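Protease LasA (Pseudomonas aeruginosa, PDB 3IT5) cleaves the pentaglycine cross-links of staphylococcal peptidoglycan and takes part in breakdown of host elastin, as a secreted zinc metallopeptidase. Local coordinates at residues Arg64-Val69 / Asn78-Asp83; Tyr32-Ala37 / His122-Tyr127. One frame throughout, in Å; residues are numbered along the deposited sequence.

Contact 1 (Arg64-Val69 / Asn78-Asp83); sequences RCQVRV and NYYHMD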
loop_
_atom_site.group_PDB
_atom_site.type_symbol
_atom_site.label_atom_id
_atom_site.label_comp_id
_atom_site.label_asym_id
_atom_site.label_seq_id
_atom_site.Cartn_x
_atom_site.Cartn_y
_atom_site.Cartn_z
ATOM N N ARG A 64 8.564 12.546 -8.685
ATOM C CA ARG A 64 9.687 11.725 -8.195
ATOM C C ARG A 64 9.335 10.863 -6.973
ATOM O O ARG A 64 10.054 9.915 -6.642
ATOM C CB ARG A 64 10.911 12.610 -7.888
ATOM C CG ARG A 64 10.754 13.577 -6.709
ATOM C CD ARG A 64 11.892 14.601 -6.652
ATOM N NE ARG A 64 13.134 14.019 -6.143
ATOM C CZ ARG A 64 13.626 14.217 -4.923
ATOM N NH1 ARG A 64 13.003 15.009 -4.061
ATOM N NH2 ARG A 64 14.758 13.625 -4.566
ATOM N N CYS A 65 8.226 11.195 -6.313
ATOM C CA CYS A 65 7.840 10.529 -5.075
ATOM C C CYS A 65 6.414 9.954 -5.061
ATOM O O CYS A 65 5.912 9.556 -4.003
ATOM C CB CYS A 65 8.053 11.481 -3.892
ATOM S SG CYS A 65 6.745 12.680 -3.591
ATOM N N GLN A 66 5.772 9.896 -6.228
ATOM C CA GLN A 66 4.405 9.365 -6.313
ATOM C C GLN A 66 4.106 8.648 -7.625
ATOM O O GLN A 66 4.471 9.128 -8.705
ATOM C CB GLN A 66 3.360 10.461 -6.066
ATOM C CG GLN A 66 2.000 9.911 -5.635
ATOM C CD GLN A 66 0.972 10.981 -5.306
ATOM O OE1 GLN A 66 0.171 10.811 -4.383
ATOM N NE2 GLN A 66 0.972 12.073 -6.065
ATOM N N VAL A 67 3.421 7.508 -7.500
ATOM C CA VAL A 67 3.089 6.609 -8.612
ATOM C C VAL A 67 1.667 6.080 -8.425
ATOM O O VAL A 67 1.237 5.827 -7.294
ATOM C CB VAL A 67 4.070 5.397 -8.674
ATOM C CG1 VAL A 67 3.556 4.296 -9.609
ATOM C CG2 VAL A 67 5.460 5.842 -9.111
ATOM N N ARG A 68 0.948 5.919 -9.535
ATOM C CA ARG A 68 -0.369 5.284 -9.545
ATOM C C ARG A 68 -0.367 4.134 -10.560
ATOM O O ARG A 68 0.189 4.263 -11.655
ATOM C CB ARG A 68 -1.455 6.325 -9.874
ATOM C CG ARG A 68 -2.888 5.798 -10.084
ATOM C CD ARG A 68 -3.809 5.977 -8.858
ATOM N NE ARG A 68 -3.622 7.252 -8.159
ATOM C CZ ARG A 68 -4.315 8.368 -8.379
ATOM N NH1 ARG A 68 -5.280 8.410 -9.294
ATOM N NH2 ARG A 68 -4.041 9.454 -7.668
ATOM N N VAL A 69 -0.970 3.007 -10.187
ATOM C CA VAL A 69 -1.146 1.883 -11.107
ATOM C C VAL A 69 -2.644 1.702 -11.353
ATOM O O VAL A 69 -3.413 1.486 -10.415
ATOM C CB VAL A 69 -0.483 0.580 -10.576
ATOM C CG1 VAL A 69 -0.663 -0.575 -11.566
ATOM C CG2 VAL A 69 1.003 0.808 -10.310
ATOM N N ASN A 78 -2.623 3.781 -5.358
ATOM C CA ASN A 78 -1.711 4.907 -5.253
ATOM C C ASN A 78 -0.543 4.598 -4.324
ATOM O O ASN A 78 -0.694 3.869 -3.345
ATOM C CB ASN A 78 -2.455 6.155 -4.781
ATOM C CG ASN A 78 -1.784 7.433 -5.233
ATOM O OD1 ASN A 78 -1.874 7.815 -6.401
ATOM N ND2 ASN A 78 -1.102 8.103 -4.308
ATOM N N TYR A 79 0.618 5.165 -4.643
ATOM C CA TYR A 79 1.857 4.901 -3.925
ATOM C C TYR A 79 2.555 6.234 -3.672
ATOM O O TYR A 79 3.027 6.881 -4.608
ATOM C CB TYR A 79 2.766 3.968 -4.738
ATOM C CG TYR A 79 2.087 2.691 -5.183
ATOM C CD1 TYR A 79 1.232 2.679 -6.295
ATOM C CD2 TYR A 79 2.289 1.501 -4.495
ATOM C CE1 TYR A 79 0.597 1.520 -6.693
ATOM C CE2 TYR A 79 1.664 0.332 -4.896
ATOM C CZ TYR A 79 0.819 0.347 -5.990
ATOM O OH TYR A 79 0.201 -0.817 -6.387
ATOM N N TYR A 80 2.596 6.649 -2.409
ATOM C CA TYR A 80 3.216 7.917 -2.046
ATOM C C TYR A 80 4.381 7.664 -1.099
ATOM O O TYR A 80 4.532 6.559 -0.566
ATOM C CB TYR A 80 2.176 8.886 -1.449
ATOM C CG TYR A 80 2.668 10.314 -1.277
ATOM C CD1 TYR A 80 3.224 11.020 -2.347
ATOM C CD2 TYR A 80 2.562 10.963 -0.049
ATOM C CE1 TYR A 80 3.672 12.333 -2.189
ATOM C CE2 TYR A 80 3.009 12.281 0.117
ATOM C CZ TYR A 80 3.562 12.951 -0.950
ATOM O OH TYR A 80 4.001 14.241 -0.783
ATOM N N HIS A 81 5.205 8.692 -0.901
ATOM C CA HIS A 81 6.488 8.570 -0.202
ATOM C C HIS A 81 7.424 7.620 -0.958
ATOM O O HIS A 81 8.107 6.796 -0.357
ATOM C CB HIS A 81 6.315 8.111 1.250
ATOM C CG HIS A 81 5.345 8.927 2.046
ATOM N ND1 HIS A 81 5.404 10.304 2.119
ATOM C CD2 HIS A 81 4.317 8.551 2.845
ATOM C CE1 HIS A 81 4.439 10.741 2.910
ATOM N NE2 HIS A 81 3.767 9.698 3.365
ATOM N N MET A 82 7.439 7.750 -2.282
ATOM C CA MET A 82 8.278 6.924 -3.149
ATOM C C MET A 82 9.611 7.602 -3.438
ATOM O O MET A 82 9.773 8.804 -3.219
ATOM C CB MET A 82 7.561 6.629 -4.470
ATOM C CG MET A 82 6.323 5.751 -4.351
ATOM S SD MET A 82 6.700 4.059 -3.869
ATOM C CE MET A 82 7.671 3.484 -5.270
ATOM N N ASP A 83 10.565 6.814 -3.924
ATOM C CA ASP A 83 11.868 7.318 -4.338
ATOM C C ASP A 83 12.420 6.373 -5.397
ATOM O O ASP A 83 11.953 5.237 -5.518
ATOM C CB ASP A 83 12.816 7.402 -3.130
ATOM C CG ASP A 83 14.111 8.157 -3.434
ATOM O OD1 ASP A 83 14.156 8.955 -4.397
ATOM O OD2 ASP A 83 15.094 7.949 -2.693
#
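Arg68 and Asn78 meet on one face of an antiparallel beta hairpin made by strands 66-70 and 75-83 of the M23 peptidase sheet. The Arg68 chain bends at chi2 (100°) and chi3, which brings the guanidinium back over the neighbouring strand. It grips Asn78 OD1 side-on. Arg68 NE lies 2.5 Å from Asn78 OD1, a doubtfully short length. Arg68 NH2 donates to the same Asn78 OD1 at 3.0 Å. The oxygen lies in the guanidinium plane, but the amide of Asn78 is turned 56° from that plane. The other end of the same amide is also held: Asn78 ND2 donates to Gln66 OE1 at 3.0 Å. Both bonds hold the amide as modelled.

On the opposite face, Val69 CG2 packs on Tyr79 CE1 at 3.7 Å. The Tyr79 hydroxyl bonds to Thr77 and the backbone of Ala54. Between the strands, Val67 and Tyr79 form a hydrogen-bonded antiparallel pair.

Beyond Tyr80 the strand is interrupted at His81, a probable proton donor or acceptor in catalysis. Pairing resumes where Met82 N donates to Cys65 O at 2.9 Å. Cys65 is disulfide-bonded to Cys111, and its SG sits obliquely to the Tyr80 ring, 3.4 Å from CE1.

Contact 2 (Tyr32-Ala37 / His122-Tyr127); sequences YSSFDA and HFSLLY. With ZN (zinc ion), chain E.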
loop_
_atom_site.group_PDB
_atom_site.type_symbol
_atom_site.label_atom_id
_atom_site.label_comp_id
_atom_site.label_asym_id
_atom_site.label_seq_id
_atom_site.Cartn_x
_atom_site.Cartn_y
_atom_site.Cartn_z
ATOM N N TYR A 32 -11.516 5.441 4.644
ATOM C CA TYR A 32 -10.227 4.884 5.053
ATOM C C TYR A 32 -9.618 4.096 3.889
ATOM O O TYR A 32 -9.673 2.865 3.844
ATOM C CB TYR A 32 -10.385 4.012 6.307
ATOM C CG TYR A 32 -10.856 4.741 7.561
ATOM C CD1 TYR A 32 -11.191 6.098 7.538
ATOM C CD2 TYR A 32 -10.998 4.055 8.765
ATOM C CE1 TYR A 32 -11.633 6.748 8.684
ATOM C CE2 TYR A 32 -11.442 4.697 9.912
ATOM C CZ TYR A 32 -11.756 6.040 9.864
ATOM O OH TYR A 32 -12.198 6.668 11.002
ATOM N N SER A 33 -9.035 4.845 2.958
ATOM C CA SER A 33 -8.550 4.335 1.679
ATOM C C SER A 33 -7.129 3.794 1.708
ATOM O O SER A 33 -6.717 3.108 0.774
ATOM C CB SER A 33 -8.590 5.456 0.642
ATOM O OG SER A 33 -7.641 6.452 0.973
ATOM N N SER A 34 -6.381 4.121 2.759
ATOM C CA SER A 34 -4.935 3.897 2.763
ATOM C C SER A 34 -4.433 3.140 3.989
ATOM O O SER A 34 -5.051 3.176 5.056
ATOM C CB SER A 34 -4.192 5.239 2.669
ATOM O OG SER A 34 -4.741 6.089 1.668
ATOM N N PHE A 35 -3.310 2.453 3.818
ATOM C CA PHE A 35 -2.524 1.967 4.944
ATOM C C PHE A 35 -1.039 2.094 4.636
ATOM O O PHE A 35 -0.627 2.046 3.471
ATOM C CB PHE A 35 -2.919 0.541 5.368
ATOM C CG PHE A 35 -2.457 -0.547 4.433
ATOM C CD1 PHE A 35 -1.207 -1.146 4.599
ATOM C CD2 PHE A 35 -3.290 -1.007 3.418
ATOM C CE1 PHE A 35 -0.783 -2.168 3.748
ATOM C CE2 PHE A 35 -2.882 -2.032 2.569
ATOM C CZ PHE A 35 -1.626 -2.616 2.729
ATOM N N ASP A 36 -0.246 2.290 5.680
ATOM C CA ASP A 36 1.192 2.418 5.526
ATOM C C ASP A 36 1.859 1.086 5.812
ATOM O O ASP A 36 1.289 0.235 6.492
ATOM C CB ASP A 36 1.750 3.505 6.448
ATOM C CG ASP A 36 1.063 4.843 6.259
ATOM O OD1 ASP A 36 0.719 5.193 5.107
ATOM O OD2 ASP A 36 0.869 5.555 7.264
ATOM N N ALA A 37 3.060 0.910 5.271
ATOM C CA ALA A 37 3.835 -0.298 5.486
ATOM C C ALA A 37 5.318 0.003 5.363
ATOM O O ALA A 37 5.744 0.772 4.498
ATOM C CB ALA A 37 3.424 -1.393 4.506
ATOM N N HIS A 122 2.999 4.977 1.902
ATOM C CA HIS A 122 1.578 5.301 2.010
ATOM C C HIS A 122 0.889 4.770 0.747
ATOM O O HIS A 122 1.214 5.180 -0.365
ATOM C CB HIS A 122 1.404 6.820 2.187
ATOM C CG HIS A 122 -0.001 7.313 2.019
ATOM N ND1 HIS A 122 -0.893 7.396 3.065
ATOM C CD2 HIS A 122 -0.651 7.793 0.932
ATOM C CE1 HIS A 122 -2.038 7.889 2.628
ATOM N NE2 HIS A 122 -1.922 8.128 1.334
ATOM N N PHE A 123 -0.056 3.852 0.937
ATOM C CA PHE A 123 -0.611 3.043 -0.155
ATOM C C PHE A 123 -2.142 3.106 -0.165
ATOM O O PHE A 123 -2.785 2.715 0.806
ATOM C CB PHE A 123 -0.089 1.605 -0.004
ATOM C CG PHE A 123 -0.824 0.577 -0.817
ATOM C CD1 PHE A 123 -0.603 0.460 -2.185
ATOM C CD2 PHE A 123 -1.701 -0.313 -0.201
ATOM C CE1 PHE A 123 -1.265 -0.510 -2.934
ATOM C CE2 PHE A 123 -2.371 -1.290 -0.943
ATOM C CZ PHE A 123 -2.154 -1.385 -2.310
ATOM N N SER A 124 -2.715 3.592 -1.267
ATOM C CA SER A 124 -4.155 3.901 -1.333
ATOM C C SER A 124 -4.934 3.145 -2.410
ATOM O O SER A 124 -4.426 2.897 -3.501
ATOM C CB SER A 124 -4.362 5.400 -1.552
ATOM O OG SER A 124 -3.591 6.164 -0.642
ATOM N N LEU A 125 -6.187 2.825 -2.096
ATOM C CA LEU A 125 -7.092 2.146 -3.019
ATOM C C LEU A 125 -8.028 3.132 -3.713
ATOM O O LEU A 125 -8.716 3.922 -3.058
ATOM C CB LEU A 125 -7.901 1.069 -2.282
ATOM C CG LEU A 125 -8.836 0.132 -3.062
ATOM C CD1 LEU A 125 -8.079 -0.760 -4.042
ATOM C CD2 LEU A 125 -9.636 -0.720 -2.080
ATOM N N LEU A 126 -8.051 3.068 -5.041
ATOM C CA LEU A 126 -8.895 3.937 -5.855
ATOM C C LEU A 126 -9.815 3.163 -6.791
ATOM O O LEU A 126 -9.661 1.954 -6.979
ATOM C CB LEU A 126 -8.044 4.921 -6.668
ATOM C CG LEU A 126 -7.269 5.985 -5.887
ATOM C CD1 LEU A 126 -5.935 5.439 -5.387
ATOM C CD2 LEU A 126 -7.051 7.206 -6.761
ATOM N N TYR A 127 -10.781 3.880 -7.361
ATOM C CA TYR A 127 -11.686 3.332 -8.363
ATOM C C TYR A 127 -12.195 4.484 -9.207
ATOM O O TYR A 127 -12.769 5.436 -8.678
ATOM C CB TYR A 127 -12.848 2.583 -7.701
ATOM C CG TYR A 127 -13.731 1.832 -8.671
ATOM C CD1 TYR A 127 -13.267 0.692 -9.328
ATOM C CD2 TYR A 127 -15.033 2.262 -8.931
ATOM C CE1 TYR A 127 -14.080 -0.005 -10.222
ATOM C CE2 TYR A 127 -15.852 1.577 -9.825
ATOM C CZ TYR A 127 -15.368 0.443 -10.466
ATOM O OH TYR A 127 -16.171 -0.240 -11.349
HETATM ZN ZN ZN E . -0.277 6.988 5.155
HETATM O O HOH W 1 1.399 8.223 5.405
#
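Asp36 and His122 face each other across two antiparallel strands and bind the same zinc ion. Asp36 OD1 is 2.1 Å from the zinc ion and His122 ND1 is 2.2 Å from it. A water oxygen is also bound, 2.1 Å from the zinc ion. His23 completes the set of protein ligands. CG of His122 is anti to the backbone N (chi1 168°), which swings the ring toward the metal; chi2 turns ND1 onto it. OD1 of Asp36 lies at the edge of the imidazole, near its plane.

The second shell holds the histidine from its far side. His122 NE2 is hydrogen-bonded to Asn25 OD1, which also bonds Ser124 OG. Ser34 and Ser124 form the next pair along this face. Their hydroxyls meet tip to tip, with OG to OG at 2.6 Å. Ser34 OG also bonds Ser33 OG, so three buried hydroxyls are linked in a row. Ser33 and Ser34 form a classic beta bulge opposite His23.

The reverse face is aromatic. Phe123 turns its edge toward the face of Phe35 in an offset edge-to-face pair, with planes at 76°. CD2 of Phe123 is 3.5 Å from CE2 of Phe35. The two side chains run side by side in the same direction. Phe160 meets the Phe35 ring edge-to-face, and Tyr79 meets Phe123.

Backbone bonds join Phe35 and Phe123 in both directions. Leu125 N to Ser33 O, at 2.9 Å, extends the pairing. A zinc held by two histidines and one aspartate on an antiparallel sheet is the hallmark metal site of M23 metallopeptidases.

From the N terminus, the chain first passes His23, then enters residues 32-37. Their partner, residues 122-127, comes 85 residues later, so contact 2 closes a long loop. Contact 1 is nested inside that loop. It closes a much shorter loop, the end of the hairpin of strands 66-70 and 75-83. Strand 75-83 is also a neighbour of strand 121-127, so both contacts belong to one antiparallel sheet. Asn78 N probably bonds Ser124 O, and Tyr80 N probably bonds His122 O. At the seam, His81 of contact 1 packs on zinc ligand His122 of contact 2. The sheet thus connects the disulfide-bearing hairpin to the metal site.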